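PDB 4FVA: 5'-tyrosyl-DNA phosphodiesterase from Caenorhabditis elegans, which belongs to the endonuclease/exonuclease/phosphatase family, whose DNase I-like fold packs two beta sheets face to face, and carries a magnesium ion. Local coordinates for residues Y79-F89 with V120-E128. Numbering follows the deposited sequence.
With EDO (1,2-ethanediol), chain H.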
loop_
_atom_site.group_PDB
_atom_site.type_symbol
_atom_site.label_atom_id
_atom_site.label_comp_id
_atom_site.label_asym_id
_atom_site.label_seq_id
_atom_site.Cartn_x
_atom_site.Cartn_y
_atom_site.Cartn_z
ATOM N N TYR A 79 2.849 15.756 1.617
ATOM C CA TYR A 79 3.040 14.373 1.168
ATOM C C TYR A 79 1.683 13.738 0.869
ATOM O O TYR A 79 0.646 14.250 1.293
ATOM C CB TYR A 79 3.855 13.562 2.187
ATOM C CG TYR A 79 3.231 13.481 3.558
ATOM C CD1 TYR A 79 3.201 14.589 4.393
ATOM C CD2 TYR A 79 2.700 12.285 4.025
ATOM C CE1 TYR A 79 2.638 14.511 5.665
ATOM C CE2 TYR A 79 2.130 12.197 5.281
ATOM C CZ TYR A 79 2.106 13.314 6.101
ATOM O OH TYR A 79 1.550 13.219 7.364
ATOM N N TYR A 80 1.673 12.654 0.101
ATOM C CA TYR A 80 0.410 12.128 -0.405
ATOM C C TYR A 80 0.602 10.676 -0.851
ATOM O O TYR A 80 1.680 10.096 -0.648
ATOM C CB TYR A 80 -0.106 13.014 -1.555
ATOM C CG TYR A 80 0.976 13.407 -2.559
ATOM C CD1 TYR A 80 1.254 12.609 -3.666
ATOM C CD2 TYR A 80 1.722 14.570 -2.387
ATOM C CE1 TYR A 80 2.262 12.955 -4.575
ATOM C CE2 TYR A 80 2.716 14.931 -3.293
ATOM C CZ TYR A 80 2.986 14.120 -4.376
ATOM O OH TYR A 80 3.981 14.480 -5.273
ATOM N N THR A 81 -0.445 10.064 -1.391
ATOM C CA THR A 81 -0.328 8.678 -1.818
ATOM C C THR A 81 -0.458 8.560 -3.334
ATOM O O THR A 81 -0.807 9.527 -4.012
ATOM C CB THR A 81 -1.368 7.778 -1.129
ATOM O OG1 THR A 81 -2.683 8.200 -1.501
ATOM C CG2 THR A 81 -1.219 7.873 0.388
ATOM N N ALA A 82 -0.177 7.378 -3.867
ATOM C CA ALA A 82 -0.347 7.158 -5.295
ATOM C C ALA A 82 -0.839 5.738 -5.539
ATOM O O ALA A 82 -0.519 4.817 -4.776
ATOM C CB ALA A 82 0.962 7.416 -6.046
ATOM N N ILE A 83 -1.604 5.568 -6.614
ATOM C CA ILE A 83 -1.964 4.240 -7.085
ATOM C C ILE A 83 -1.513 4.162 -8.535
ATOM O O ILE A 83 -1.873 5.030 -9.345
ATOM C CB ILE A 83 -3.491 3.990 -6.981
ATOM C CG1 ILE A 83 -3.961 4.152 -5.522
ATOM C CG2 ILE A 83 -3.867 2.587 -7.530
ATOM C CD1 ILE A 83 -5.455 3.959 -5.335
ATOM N N LEU A 84 -0.702 3.158 -8.851
ATOM C CA LEU A 84 -0.254 2.946 -10.225
ATOM C C LEU A 84 -0.857 1.651 -10.727
ATOM O O LEU A 84 -0.791 0.624 -10.037
ATOM C CB LEU A 84 1.277 2.881 -10.318
ATOM C CG LEU A 84 2.097 4.137 -9.990
ATOM C CD1 LEU A 84 2.133 4.419 -8.475
ATOM C CD2 LEU A 84 3.513 4.011 -10.548
ATOM N N VAL A 85 -1.427 1.697 -11.931
ATOM C CA VAL A 85 -2.026 0.524 -12.539
ATOM C C VAL A 85 -1.544 0.305 -13.969
ATOM O O VAL A 85 -1.137 1.237 -14.660
ATOM C CB VAL A 85 -3.571 0.588 -12.543
ATOM C CG1 VAL A 85 -4.135 0.617 -11.097
ATOM C CG2 VAL A 85 -4.034 1.798 -13.352
ATOM N N SER A 86 -1.601 -0.945 -14.401
ATOM C CA SER A 86 -1.347 -1.289 -15.790
ATOM C C SER A 86 -2.124 -0.367 -16.733
ATOM O O SER A 86 -3.204 0.116 -16.391
ATOM C CB SER A 86 -1.774 -2.736 -16.033
ATOM O OG SER A 86 -1.808 -3.005 -17.418
ATOM N N LYS A 87 -1.564 -0.092 -17.907
ATOM C CA LYS A 87 -2.273 0.734 -18.888
ATOM C C LYS A 87 -3.530 0.038 -19.395
ATOM O O LYS A 87 -4.391 0.667 -20.011
ATOM C CB LYS A 87 -1.358 1.133 -20.048
ATOM C CG LYS A 87 -0.372 2.209 -19.654
ATOM C CD LYS A 87 0.816 2.245 -20.566
ATOM C CE LYS A 87 1.639 3.489 -20.282
ATOM N NZ LYS A 87 0.758 4.684 -20.228
ATOM N N MET A 88 -3.625 -1.264 -19.127
ATOM C CA MET A 88 -4.809 -2.045 -19.485
ATOM C C MET A 88 -5.951 -1.882 -18.478
ATOM O O MET A 88 -7.082 -2.317 -18.730
ATOM C CB MET A 88 -4.454 -3.522 -19.647
ATOM C CG MET A 88 -4.088 -3.927 -21.063
ATOM S SD MET A 88 -3.640 -5.680 -21.144
ATOM C CE MET A 88 -4.314 -6.300 -19.600
ATOM N N PHE A 89 -5.646 -1.292 -17.327
ATOM C CA PHE A 89 -6.671 -1.020 -16.325
ATOM C C PHE A 89 -7.558 0.115 -16.851
ATOM O O PHE A 89 -7.081 1.216 -17.128
ATOM C CB PHE A 89 -5.987 -0.642 -15.005
ATOM C CG PHE A 89 -6.886 -0.681 -13.801
ATOM C CD1 PHE A 89 -7.726 0.375 -13.500
ATOM C CD2 PHE A 89 -6.881 -1.785 -12.966
ATOM C CE1 PHE A 89 -8.536 0.352 -12.373
ATOM C CE2 PHE A 89 -7.700 -1.830 -11.826
ATOM C CZ PHE A 89 -8.525 -0.762 -11.530
ATOM N N VAL A 120 -12.734 -4.019 -10.458
ATOM C CA VAL A 120 -11.707 -3.925 -9.422
ATOM C C VAL A 120 -11.809 -2.607 -8.678
ATOM O O VAL A 120 -11.876 -1.556 -9.310
ATOM C CB VAL A 120 -10.286 -4.028 -10.013
ATOM C CG1 VAL A 120 -9.261 -3.981 -8.899
ATOM C CG2 VAL A 120 -10.136 -5.301 -10.825
ATOM N N PHE A 121 -11.844 -2.670 -7.349
ATOM C CA PHE A 121 -11.760 -1.476 -6.502
ATOM C C PHE A 121 -10.429 -1.480 -5.763
ATOM O O PHE A 121 -10.050 -2.484 -5.152
ATOM C CB PHE A 121 -12.926 -1.409 -5.502
ATOM C CG PHE A 121 -14.262 -1.115 -6.140
ATOM C CD1 PHE A 121 -14.997 -2.128 -6.748
ATOM C CD2 PHE A 121 -14.796 0.177 -6.095
ATOM C CE1 PHE A 121 -16.244 -1.853 -7.339
ATOM C CE2 PHE A 121 -16.031 0.464 -6.664
ATOM C CZ PHE A 121 -16.759 -0.557 -7.293
ATOM N N LEU A 122 -9.723 -0.355 -5.829
ATOM C CA LEU A 122 -8.429 -0.206 -5.178
ATOM C C LEU A 122 -8.567 0.895 -4.147
ATOM O O LEU A 122 -8.912 2.025 -4.500
ATOM C CB LEU A 122 -7.349 0.174 -6.200
ATOM C CG LEU A 122 -7.188 -0.791 -7.384
ATOM C CD1 LEU A 122 -6.083 -0.349 -8.351
ATOM C CD2 LEU A 122 -6.926 -2.189 -6.844
ATOM N N LEU A 123 -8.301 0.569 -2.886
ATOM C CA LEU A 123 -8.377 1.539 -1.798
ATOM C C LEU A 123 -7.038 1.621 -1.062
ATOM O O LEU A 123 -6.614 0.661 -0.418
ATOM C CB LEU A 123 -9.496 1.165 -0.826
ATOM C CG LEU A 123 -10.923 1.113 -1.394
ATOM C CD1 LEU A 123 -11.213 -0.215 -2.094
ATOM C CD2 LEU A 123 -11.937 1.383 -0.291
ATOM N N ASN A 124 -6.387 2.774 -1.179
ATOM C CA ASN A 124 -5.051 3.003 -0.650
ATOM C C ASN A 124 -5.095 4.106 0.397
ATOM O O ASN A 124 -5.666 5.188 0.155
ATOM C CB ASN A 124 -4.114 3.394 -1.810
ATOM C CG ASN A 124 -2.672 3.609 -1.373
ATOM O OD1 ASN A 124 -2.240 3.103 -0.339
ATOM N ND2 ASN A 124 -1.913 4.376 -2.173
ATOM N N THR A 125 -4.485 3.851 1.553
ATOM C CA THR A 125 -4.498 4.838 2.617
ATOM C C THR A 125 -3.213 4.824 3.411
ATOM O O THR A 125 -2.441 3.876 3.354
ATOM C CB THR A 125 -5.697 4.657 3.584
ATOM O OG1 THR A 125 -5.814 5.813 4.426
ATOM C CG2 THR A 125 -5.494 3.408 4.457
ATOM N N HIS A 126 -2.990 5.908 4.136
ATOM C CA HIS A 126 -1.890 6.015 5.075
ATOM C C HIS A 126 -2.520 6.490 6.379
ATOM O O HIS A 126 -2.720 7.690 6.555
ATOM C CB HIS A 126 -0.884 7.051 4.566
ATOM C CG HIS A 126 0.321 7.219 5.441
ATOM N ND1 HIS A 126 1.250 8.213 5.237
ATOM C CD2 HIS A 126 0.734 6.529 6.536
ATOM C CE1 HIS A 126 2.196 8.128 6.163
ATOM N NE2 HIS A 126 1.909 7.115 6.959
ATOM N N LEU A 127 -2.848 5.567 7.287
ATOM C CA LEU A 127 -3.619 5.951 8.477
ATOM C C LEU A 127 -2.809 6.779 9.480
ATOM O O LEU A 127 -1.574 6.723 9.489
ATOM C CB LEU A 127 -4.227 4.719 9.158
ATOM C CG LEU A 127 -5.176 3.906 8.266
ATOM C CD1 LEU A 127 -5.895 2.816 9.081
ATOM C CD2 LEU A 127 -6.162 4.829 7.548
ATOM N N GLU A 128 -3.506 7.543 10.325
ATOM C CA GLU A 128 -2.847 8.456 11.257
ATOM C C GLU A 128 -1.653 7.810 11.961
ATOM O O GLU A 128 -1.699 6.649 12.380
ATOM C CB GLU A 128 -3.850 9.008 12.284
ATOM C CG GLU A 128 -3.582 10.456 12.726
ATOM C CD GLU A 128 -4.047 11.496 11.710
ATOM O OE1 GLU A 128 -4.583 11.120 10.636
ATOM O OE2 GLU A 128 -3.892 12.704 11.988
HETATM C C1 EDO H . 3.460 -3.285 -15.902
HETATM O O1 EDO H . 3.444 -2.305 -16.945
HETATM C C2 EDO H . 2.058 -3.857 -15.744
HETATM O O2 EDO H . 1.331 -3.679 -16.965
HETATM O O HOH W 1 1.146 9.439 2.687
HETATM O O HOH W 2 -4.459 7.858 0.542
#
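Strand 80-86, which carries Thr81, Ile83 and Val85, faces strand 120-126, with Leu122, Asn124 and His126, across the interior of a two-sheet sandwich; the axes approach to 7.5 Å and run nearly antiparallel at 155°, each strand pairing within its own sheet. As in any extended strand, alternate side chains point inward. At one end the filling is wholly apolar: aliphatic side chains suit a buried position where the contacts are van der Waals. One methyl of Leu122, CD1, is wedged among three neighbours: it lies 3.5 Å from Val85 CG1 and 3.8 Å from Ile83 CG2, and the Phe89 ring closes in obliquely through CZ. A type I turn from Ser86 to Phe89 returns the chain so that Val85 CG1 lies over one face of this ring, toward its rim, while Val120 CG1 sits at its edge, in plane. The flat ring offers Val120 and Leu122 a broad apolar surface.

Toward the middle, Asn124 brings a donor and an acceptor to a buried spot. With CG anti to its own nitrogen (chi1 -178°), it reaches over to the opposite strand: CB packs on Ile83 CG1, and ND2 comes within 3.0 Å of Ala82 O. OD1 accepts a hydrogen bond from NE2 of Gln51. Water 2 donates to Thr81 OG1 at 2.7 Å and to Asn124 O, bridging the sheets; this hydroxyl also bonds Gln109, while the threonine methyl stays apolar.

Beyond, His126 ND1 approaches the edge of the Tyr79 ring, whose OH is hydrogen-bonded to Arg106. Histidine has two nitrogens for polar partners: water 1 lies in the imidazole plane, 2.8 Å from ND1, and NE2 bonds a malonate ion, probably from the crystallisation liquor. The interface thus grades from an oil-like core to a hydrated polar end, where in this crystal the two partners probably hold the ring's rotation; the His126 side chain lies about 7 Å from the magnesium ion.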